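Local coordinates for ABC transporter, substrate binding protein (Polyamine) (Agrobacterium tumefaciens, PDB 4EUO) that binds gamma-aminobutanoic acid (GABA) between its two lobes in the periplasm and probably delivers it to an ABC transporter for uptake, at residues S79-T84 against K242-A247; V109-A114 against E193-S198; W218-T223 against T286-N291; T248-Q253 against I267-L272. All coordinates share one frame; numbering follows the deposited sequence.

Overall arrangement
From the N terminus the chain passes 79-84 and then 109-114. Contact 2 closes first, joining the disulfide loop to strand 196-200, nested inside the longer loop that contact 1 closes by laying 79-84 on helix 237-247. Contact 3 opens at 218-223, before contact 1 has closed, and adds strand 289-291 to strand 215-229, so those two loops cross. Contact 4, packing helix 250-260 against the loop after it, follows contact 1 and is nested within contact 3. Contacts 1 and 4 adjoin, their centres about 13 Å apart. Contacts 2 and 3, centres about 20 Å apart, reach the same mixed sheet; contacts 1 and 2 lie on opposite sides of the chain's centre.

Contact 1. Residues S79-T84 against K242-A247; sequences SVIDKT and KFIALA
Helix 237-247 packs here against the loop that follows helix 61-67, and Val80 and Ile81 of that loop rest on the helix through Lys242, Ile244 and Ala245. No hydrogen bond crosses; the join is apolar. Ala245 sits where the two backbones come nearest, 4.7 Å between its CA and that of Ile81. Its methyl points at the loop and has Val80 O 3.8 Å from CB. The first torsion of Ile81 sets CG1 beside its own backbone N (chi1 -62°), where it lies 4.1 Å from Ala245 CB and 3.9 Å from Ala245 N. The next torsion (chi2 152°) carries CD1 onward, and this end comes 3.7 Å from Ile244 CG2 as the two isoleucine side chains cross obliquely. Both isoleucines are buried, with Leu76 touching each of them; Leu86 also lies on Ile81, while Leu228 and Val56 touch Ile244. Val80 is more exposed: its CG1 lies 4.2 Å from Lys242 N and also approaches the aliphatic start of the lysine side chain at CG. Farther along the loop, Asp82 OD1 accepts from Thr84 N and Thr84 OG1, the first bond making an Asx turn. The join is that of a loop, on its way to strand 96-107, packed by its aliphatic side chains on helix 237-247 in one lobe of a periplasmic binding protein.

Contact 2. Residues V109-A114 against E193-S198; sequences VDSVSA and EAPFGS
The 3-10 turn 109-111 and the loop after it pass the start of strand 196-200 without forming a ladder, Ser111 and Pro195 being nearest with their CA atoms 6.9 Å apart. Val112 carries most of the contact. Its CG1 lies beside its own backbone N (chi1 -66°) and meets the proline ring at two atoms, CG of Pro195 at 3.4 Å and CB of Pro195 at 3.6 Å. The first pair is tighter than ordinary van der Waals contact, so the valine branch presses closely on the ring, the two side chains crossing at a slant. The same methyl also approaches the Phe196 ring, 3.8 Å from CE2, and is therefore shared between proline and phenylalanine. Ala114 O comes more loosely to that ring atom, at 4.3 Å from Phe196 CE2. Ser111 has two conformers; in one of them OG bonds Asn108 O and nears Pro195 CB, a contact that stays doubtful. Behind the contact, Phe196 also touches Pro116, Leu122 and Arg132, while Cys107 lies against Val112. Pro195 and Phe196 are buried, whereas the loop facing them is partly open to solvent. Backbone hydrogen bonds join Pro195 with Asn108 and Phe196 with Thr133. The arrangement is a loop closed by the Cys107-Cys115 disulfide, packed on the start of inner strand 196-200 of the mixed sheet in a periplasmic binding protein.

Contact 3. Residues W218-T223 against T286-N291; sequences WAQNIT and TESQVN
Asn221 CG stands between its backbone N and carbonyl carbon (chi1 69°) and Gln289 CG stands anti to its backbone N (chi1 -175°), both on the same face of the sheet; the extended chain of Gln289 beyond CG then carries its amide to that of Asn221. Gln289 NE2 donates to Asn221 OD1 over 2.9 Å, in the carbonyl plane and on a lone pair. The amide planes stand 75° apart, so the groups meet at a steep angle and do not stack. Both ends are shared: Ser102 OG also bonds Asn221 OD1, and Pro282 O takes a second bond from Gln289 NE2. The other end of the Asn221 amide turns back, ND2 giving 2.8 Å to Trp218 O inside the type II turn 218-221. That carbonyl also takes Asn221 N, while a water links Trp218 O to Ser288 N across the contact.

Beyond the turn the backbones run parallel. Val290 N reaches Asn221 O at 2.8 Å, and Thr223 N reaches Val290 O at 2.8 Å. Thr223 and Asn291 lie side by side on the face that also carries Asn221 and Gln289; Asn291 ND2 donates to Thr223 OG1, 2.8 Å away and almost straight. The methyl of Thr223, CG2, sits 3.3 Å from Gln289 NE2, with the two side chains at about a right angle. On the other face Val290 and Ile222 are neighbours, and Leu148 of helix 142-149 covers both. The short strand 289-291 is thus added as a parallel edge to long strand 215-229, within the mixed sheet of a periplasmic binding protein.

Contact 4. Residues T248-Q253 against I267-L272; sequences TSAQAQ and IESAKL
The first turn of helix 250-260 lies against the loop that leads into the 3-10 turn 270-272, with the CA atoms of Ala250 and Ser269 only 4.6 Å apart. Ser269 makes the one hydrogen bond across: its OG, set beside its backbone N (chi1 -65°), donates to Ala250 O over 2.8 Å, in the carbonyl plane and on a lone pair. The same OG lies 3.2 Å from Gln253 CB, so the hydroxyl is wedged between a backbone carbonyl and the side chain three residues on. In this binding-protein lobe helices 237-247 and 250-260 are consecutive, and the loop after the second folds back over its N-terminal end. Gln253 itself bends away from the loop, its OE1 taking Val265 N and its NE2 giving to Ser98 O and Ala247 O. At the outer edge, Leu272 CD1 lies 4.0 Å from Ala250 CB and 3.5 Å from the amide oxygen OE1 of Gln251, the leucine and glutamine side chains slanting across each other. The Gln251 chain folds at its second torsion (chi2 64°), and its NE2 bonds both Asp255 OD1 and a water. That water, 3.0 Å from Gln251 NE2, in turn donates to Leu272 O. Glu268 O lies 3.9 Å from Ala250 CB, while the carboxylate of Glu268 forms a salt bridge with Lys85.

Contact 1. Residues S79-T84 against K242-A247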
# COMPACT_ATOMS: atom_id res chain seq x y z
N SER A 79 9.83 23.11 -7.16
CA SER A 79 10.27 24.39 -6.60
C SER A 79 9.46 24.61 -5.31
O SER A 79 9.83 25.42 -4.47
CB SER A 79 10.06 25.54 -7.60
OG SER A 79 8.71 25.96 -7.66
N VAL A 80 8.35 23.84 -5.15
CA VAL A 80 7.49 23.89 -3.98
C VAL A 80 7.76 22.64 -3.10
O VAL A 80 7.91 22.77 -1.89
CB VAL A 80 6.01 24.00 -4.40
CG1 VAL A 80 5.08 23.86 -3.20
CG2 VAL A 80 5.75 25.34 -5.11
N ILE A 81 7.75 21.45 -3.72
CA ILE A 81 8.04 20.21 -2.99
C ILE A 81 9.57 20.09 -2.95
O ILE A 81 10.22 19.99 -4.00
CB ILE A 81 7.35 19.00 -3.68
CG1 ILE A 81 5.81 19.15 -3.69
CG2 ILE A 81 7.77 17.67 -3.02
CD1 ILE A 81 5.15 18.46 -4.85
N ASP A 82 10.11 20.04 -1.77
CA ASP A 82 11.55 19.93 -1.56
C ASP A 82 11.92 18.47 -1.46
O ASP A 82 11.67 17.84 -0.44
CB ASP A 82 11.95 20.70 -0.28
CG ASP A 82 13.43 20.59 0.09
OD1 ASP A 82 14.22 20.11 -0.76
OD2 ASP A 82 13.78 20.95 1.23
N LYS A 83 12.54 17.94 -2.52
CA LYS A 83 12.90 16.53 -2.55
C LYS A 83 14.11 16.19 -1.68
O LYS A 83 14.43 15.01 -1.53
CB LYS A 83 13.06 16.02 -4.00
CG LYS A 83 14.22 16.66 -4.78
CD LYS A 83 14.46 16.01 -6.14
CE LYS A 83 13.50 16.43 -7.22
NZ LYS A 83 13.93 15.97 -8.57
N THR A 84 14.78 17.20 -1.11
CA THR A 84 15.99 16.94 -0.31
C THR A 84 15.85 16.04 0.88
O THR A 84 16.83 15.42 1.26
CB THR A 84 16.82 18.19 -0.03
OG1 THR A 84 16.16 19.00 0.91
CG2 THR A 84 17.19 18.97 -1.29
N LYS A 242 1.26 22.26 -2.64
CA LYS A 242 1.49 22.65 -1.25
C LYS A 242 1.08 21.54 -0.29
O LYS A 242 1.72 21.32 0.75
CB LYS A 242 0.75 23.96 -0.91
CG LYS A 242 1.36 25.19 -1.58
CD LYS A 242 0.51 26.42 -1.28
CE LYS A 242 1.02 27.63 -2.02
NZ LYS A 242 0.11 28.79 -1.84
N PHE A 243 -0.01 20.81 -0.64
CA PHE A 243 -0.47 19.73 0.22
C PHE A 243 0.57 18.60 0.22
O PHE A 243 0.87 18.07 1.31
CB PHE A 243 -1.84 19.22 -0.25
CG PHE A 243 -2.37 18.12 0.63
CD1 PHE A 243 -3.08 18.41 1.79
CD2 PHE A 243 -2.08 16.78 0.36
CE1 PHE A 243 -3.55 17.39 2.62
CE2 PHE A 243 -2.55 15.76 1.19
CZ PHE A 243 -3.25 16.06 2.34
N ILE A 244 1.12 18.28 -0.95
CA ILE A 244 2.12 17.21 -1.02
C ILE A 244 3.38 17.62 -0.24
O ILE A 244 3.93 16.82 0.53
CB ILE A 244 2.42 16.83 -2.46
CG1 ILE A 244 1.17 16.15 -3.08
CG2 ILE A 244 3.65 15.92 -2.54
CD1 ILE A 244 1.32 15.76 -4.52
N ALA A 245 3.78 18.92 -0.35
CA ALA A 245 4.95 19.40 0.39
C ALA A 245 4.69 19.25 1.90
O ALA A 245 5.60 18.84 2.64
CB ALA A 245 5.20 20.86 0.03
N LEU A 246 3.48 19.54 2.35
CA LEU A 246 3.13 19.42 3.74
C LEU A 246 3.08 17.93 4.18
O LEU A 246 3.69 17.55 5.17
CB LEU A 246 1.79 20.14 4.00
CG LEU A 246 1.23 20.12 5.44
CD1 LEU A 246 0.53 18.79 5.80
CD2 LEU A 246 2.24 20.56 6.50
N ALA A 247 2.34 17.11 3.43
CA ALA A 247 2.14 15.70 3.80
C ALA A 247 3.45 14.91 3.89
O ALA A 247 3.53 13.92 4.64
CB ALA A 247 1.23 15.05 2.78

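Contact 2. Residues V109-A114 against E193-S198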
# COMPACT_ATOMS: atom_id res chain seq x y z
N VAL A 109 -5.53 -15.23 15.58
CA VAL A 109 -4.88 -16.31 16.31
C VAL A 109 -5.82 -17.25 17.09
O VAL A 109 -5.67 -18.47 17.03
CB VAL A 109 -3.70 -15.77 17.16
CG1 VAL A 109 -4.14 -14.72 18.20
CG2 VAL A 109 -2.92 -16.91 17.82
N ASP A 110 -6.82 -16.67 17.75
CA ASP A 110 -7.72 -17.46 18.58
C ASP A 110 -8.77 -18.24 17.81
O ASP A 110 -9.47 -19.05 18.43
CB ASP A 110 -8.34 -16.58 19.68
CG ASP A 110 -7.35 -16.09 20.73
OD1 ASP A 110 -6.24 -16.68 20.84
OD2 ASP A 110 -7.68 -15.12 21.43
N SER A 111 -8.87 -18.03 16.48
CA SER A 111 -9.87 -18.71 15.65
C SER A 111 -9.31 -19.90 14.88
O SER A 111 -10.06 -20.59 14.19
CB SER A 111 -10.49 -17.73 14.67
OG SER A 111 -9.51 -17.32 13.73
N VAL A 112 -7.98 -20.11 14.95
CA VAL A 112 -7.35 -21.18 14.21
C VAL A 112 -6.49 -22.04 15.12
O VAL A 112 -6.01 -21.56 16.16
CB VAL A 112 -6.51 -20.64 13.01
CG1 VAL A 112 -7.41 -19.98 11.96
CG2 VAL A 112 -5.41 -19.69 13.46
N SER A 113 -6.19 -23.26 14.67
CA SER A 113 -5.32 -24.15 15.43
C SER A 113 -3.90 -23.56 15.46
O SER A 113 -3.26 -23.56 16.51
CB SER A 113 -5.29 -25.53 14.78
OG SER A 113 -4.37 -26.31 15.51
N ALA A 114 -3.44 -23.01 14.32
CA ALA A 114 -2.09 -22.45 14.26
C ALA A 114 -2.04 -21.34 13.22
O ALA A 114 -2.60 -21.51 12.12
CB ALA A 114 -1.10 -23.54 13.88
N GLU A 193 -13.69 -15.24 8.73
CA GLU A 193 -14.19 -15.76 7.46
C GLU A 193 -12.96 -16.23 6.64
O GLU A 193 -13.02 -17.20 5.92
CB GLU A 193 -14.97 -14.67 6.72
CG GLU A 193 -15.71 -15.09 5.47
CD GLU A 193 -16.55 -13.96 4.90
OE1 GLU A 193 -16.88 -13.01 5.65
OE2 GLU A 193 -16.83 -14.01 3.68
N ALA A 194 -11.84 -15.48 6.73
CA ALA A 194 -10.53 -15.90 6.18
C ALA A 194 -9.57 -15.47 7.24
O ALA A 194 -9.13 -14.32 7.29
CB ALA A 194 -10.24 -15.23 4.85
N PRO A 195 -9.32 -16.36 8.21
CA PRO A 195 -8.61 -15.95 9.42
C PRO A 195 -7.13 -15.64 9.30
O PRO A 195 -6.52 -15.16 10.25
CB PRO A 195 -8.87 -17.11 10.39
CG PRO A 195 -8.99 -18.29 9.48
CD PRO A 195 -9.78 -17.76 8.30
N PHE A 196 -6.57 -15.88 8.12
CA PHE A 196 -5.19 -15.49 7.88
C PHE A 196 -5.02 -15.15 6.41
O PHE A 196 -5.83 -15.56 5.58
CB PHE A 196 -4.15 -16.53 8.39
CG PHE A 196 -4.51 -17.97 8.14
CD1 PHE A 196 -4.54 -18.49 6.85
CD2 PHE A 196 -4.83 -18.82 9.20
CE1 PHE A 196 -4.88 -19.83 6.62
CE2 PHE A 196 -5.14 -20.17 8.96
CZ PHE A 196 -5.16 -20.66 7.67
N GLY A 197 -4.00 -14.37 6.12
CA GLY A 197 -3.75 -13.98 4.75
C GLY A 197 -2.66 -12.95 4.67
O GLY A 197 -2.07 -12.57 5.68
N SER A 198 -2.42 -12.53 3.44
CA SER A 198 -1.41 -11.50 3.14
C SER A 198 -2.10 -10.15 3.11
O SER A 198 -2.95 -9.91 2.25
CB SER A 198 -0.76 -11.78 1.80
OG SER A 198 0.14 -10.71 1.55

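Contact 3. Residues W218-T223 against T286-N291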
# COMPACT_ATOMS: atom_id res chain seq x y z
N TRP A 218 6.12 -11.33 10.30
CA TRP A 218 6.92 -10.50 9.39
C TRP A 218 7.94 -11.35 8.62
O TRP A 218 8.81 -10.77 7.94
CB TRP A 218 7.66 -9.43 10.19
CG TRP A 218 6.73 -8.42 10.80
CD1 TRP A 218 6.13 -8.48 12.03
CD2 TRP A 218 6.36 -7.16 10.23
NE1 TRP A 218 5.40 -7.33 12.25
CE2 TRP A 218 5.54 -6.50 11.17
CE3 TRP A 218 6.69 -6.51 9.03
CZ2 TRP A 218 5.02 -5.23 10.93
CZ3 TRP A 218 6.18 -5.25 8.80
CH2 TRP A 218 5.33 -4.64 9.72
N ALA A 219 7.81 -12.69 8.66
CA ALA A 219 8.77 -13.53 7.94
C ALA A 219 8.63 -13.34 6.43
O ALA A 219 7.59 -13.60 5.84
CB ALA A 219 8.57 -15.00 8.32
N GLN A 220 9.73 -12.93 5.79
CA GLN A 220 9.76 -12.59 4.35
C GLN A 220 8.69 -11.53 4.01
O GLN A 220 8.11 -11.55 2.94
CB GLN A 220 9.64 -13.80 3.42
CG GLN A 220 10.76 -14.83 3.62
CD GLN A 220 10.51 -15.99 2.71
OE1 GLN A 220 9.47 -16.64 2.73
NE2 GLN A 220 11.46 -16.25 1.81
N ASN A 221 8.44 -10.60 4.93
CA ASN A 221 7.43 -9.55 4.66
C ASN A 221 7.84 -8.84 3.37
O ASN A 221 9.03 -8.65 3.13
CB ASN A 221 7.29 -8.61 5.84
CG ASN A 221 8.48 -7.72 6.09
OD1 ASN A 221 8.54 -6.58 5.60
ND2 ASN A 221 9.42 -8.19 6.95
N ILE A 222 6.86 -8.45 2.55
CA ILE A 222 7.13 -7.90 1.23
C ILE A 222 6.87 -6.41 1.25
O ILE A 222 5.72 -5.98 1.44
CB ILE A 222 6.28 -8.62 0.19
CG1 ILE A 222 6.57 -10.14 0.17
CG2 ILE A 222 6.48 -7.98 -1.21
CD1 ILE A 222 5.45 -10.90 -0.55
N THR A 223 7.93 -5.61 1.04
CA THR A 223 7.77 -4.16 1.12
C THR A 223 7.40 -3.53 -0.19
O THR A 223 7.69 -4.05 -1.28
CB THR A 223 9.06 -3.46 1.60
OG1 THR A 223 10.08 -3.66 0.63
CG2 THR A 223 9.53 -3.99 2.90
N THR A 286 13.55 -6.10 9.25
CA THR A 286 14.51 -6.47 8.23
C THR A 286 15.20 -7.80 8.39
O THR A 286 15.95 -8.19 7.49
CB THR A 286 15.52 -5.35 8.04
OG1 THR A 286 16.20 -5.17 9.29
CG2 THR A 286 14.87 -4.04 7.65
N GLU A 287 14.93 -8.53 9.48
CA GLU A 287 15.55 -9.86 9.73
C GLU A 287 15.34 -10.77 8.53
O GLU A 287 16.27 -11.42 8.03
CB GLU A 287 14.93 -10.51 10.97
CG GLU A 287 15.66 -11.73 11.51
CD GLU A 287 15.32 -12.00 12.96
OE1 GLU A 287 15.94 -11.36 13.84
OE2 GLU A 287 14.41 -12.82 13.22
N SER A 288 14.10 -10.81 8.03
CA SER A 288 13.76 -11.63 6.88
C SER A 288 12.72 -10.80 6.15
O SER A 288 11.55 -10.78 6.51
CB SER A 288 13.15 -12.94 7.35
OG SER A 288 12.76 -13.69 6.21
N GLN A 289 13.18 -10.09 5.13
CA GLN A 289 12.33 -9.16 4.39
C GLN A 289 12.65 -9.25 2.90
O GLN A 289 13.80 -9.46 2.50
CB GLN A 289 12.61 -7.73 4.90
CG GLN A 289 11.70 -6.64 4.30
CD GLN A 289 11.89 -5.36 5.01
OE1 GLN A 289 12.95 -4.72 4.90
NE2 GLN A 289 10.88 -4.89 5.73
N VAL A 290 11.61 -9.04 2.08
CA VAL A 290 11.71 -9.06 0.61
C VAL A 290 11.25 -7.69 0.11
O VAL A 290 10.25 -7.17 0.61
CB VAL A 290 10.80 -10.20 0.08
CG1 VAL A 290 10.74 -10.20 -1.44
CG2 VAL A 290 11.28 -11.56 0.60
N ASN A 291 11.93 -7.10 -0.85
CA ASN A 291 11.54 -5.80 -1.34
C ASN A 291 10.90 -5.95 -2.70
O ASN A 291 11.57 -6.35 -3.64
CB ASN A 291 12.78 -4.89 -1.41
CG ASN A 291 13.49 -4.81 -0.07
OD1 ASN A 291 14.66 -5.19 0.05
ND2 ASN A 291 12.80 -4.38 0.97
O HOH W 1 11.56 -10.21 9.39

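Contact 4. Residues T248-Q253 against I267-L272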
# COMPACT_ATOMS: atom_id res chain seq x y z
N THR A 248 4.43 15.32 3.09
CA THR A 248 5.73 14.64 3.04
C THR A 248 6.80 15.30 3.91
O THR A 248 7.94 14.82 3.92
CB THR A 248 6.22 14.43 1.63
OG1 THR A 248 6.46 15.69 1.01
CG2 THR A 248 5.24 13.61 0.78
N SER A 249 6.41 16.36 4.67
CA SER A 249 7.36 17.00 5.58
C SER A 249 7.57 16.10 6.83
O SER A 249 6.81 15.17 7.10
CB SER A 249 6.90 18.41 5.94
OG SER A 249 5.68 18.40 6.65
N ALA A 250 8.64 16.37 7.59
CA ALA A 250 9.08 15.49 8.65
C ALA A 250 8.09 15.21 9.73
O ALA A 250 7.85 14.04 10.03
CB ALA A 250 10.39 16.00 9.26
N GLN A 251 7.52 16.27 10.33
CA GLN A 251 6.56 16.05 11.40
C GLN A 251 5.29 15.37 10.91
O GLN A 251 4.80 14.46 11.57
CB GLN A 251 6.23 17.36 12.16
CG GLN A 251 5.51 17.13 13.49
CD GLN A 251 6.32 16.38 14.53
OE1 GLN A 251 7.38 16.83 14.98
NE2 GLN A 251 5.81 15.25 14.95
N ALA A 252 4.76 15.82 9.76
CA ALA A 252 3.56 15.24 9.14
C ALA A 252 3.78 13.74 8.85
O ALA A 252 2.89 12.95 9.13
CB ALA A 252 3.23 15.98 7.86
N GLN A 253 4.99 13.37 8.38
CA GLN A 253 5.27 11.96 8.11
C GLN A 253 5.41 11.15 9.41
O GLN A 253 4.95 10.00 9.52
CB GLN A 253 6.52 11.84 7.26
CG GLN A 253 6.26 12.11 5.79
CD GLN A 253 5.59 10.90 5.15
OE1 GLN A 253 6.06 9.78 5.34
NE2 GLN A 253 4.49 11.11 4.39
N ILE A 267 13.27 11.39 5.52
CA ILE A 267 14.45 10.90 6.24
C ILE A 267 14.70 11.55 7.58
O ILE A 267 15.48 11.00 8.37
CB ILE A 267 15.67 10.93 5.32
CG1 ILE A 267 16.18 12.39 5.13
CG2 ILE A 267 15.32 10.24 3.99
CD1 ILE A 267 17.08 12.59 3.96
N GLU A 268 13.99 12.62 7.89
CA GLU A 268 14.14 13.28 9.19
C GLU A 268 12.96 13.01 10.12
O GLU A 268 12.86 13.64 11.17
CB GLU A 268 14.41 14.77 9.01
CG GLU A 268 15.66 14.99 8.19
CD GLU A 268 16.30 16.36 8.19
OE1 GLU A 268 15.65 17.33 8.63
OE2 GLU A 268 17.46 16.46 7.71
N SER A 269 12.08 12.04 9.76
CA SER A 269 10.91 11.71 10.58
C SER A 269 11.18 10.76 11.74
O SER A 269 10.60 10.95 12.80
CB SER A 269 9.81 11.09 9.72
OG SER A 269 9.34 12.06 8.80
N ALA A 270 12.00 9.70 11.54
CA ALA A 270 12.24 8.66 12.56
C ALA A 270 12.64 9.23 13.91
O ALA A 270 12.10 8.82 14.95
CB ALA A 270 13.29 7.66 12.08
N LYS A 271 13.51 10.22 13.89
CA LYS A 271 14.01 10.87 15.10
C LYS A 271 12.93 11.59 15.93
O LYS A 271 13.15 11.86 17.11
CB LYS A 271 15.16 11.80 14.75
CG LYS A 271 14.76 13.03 13.97
CD LYS A 271 16.00 13.85 13.72
CE LYS A 271 15.75 15.08 12.92
NZ LYS A 271 17.02 15.58 12.34
N LEU A 272 11.77 11.89 15.32
CA LEU A 272 10.68 12.58 16.00
C LEU A 272 9.73 11.61 16.66
O LEU A 272 8.84 12.01 17.43
CB LEU A 272 9.89 13.46 15.00
CG LEU A 272 10.68 14.45 14.16
CD1 LEU A 272 9.76 15.10 13.10
CD2 LEU A 272 11.32 15.56 15.03
O HOH W 2 6.40 13.07 16.86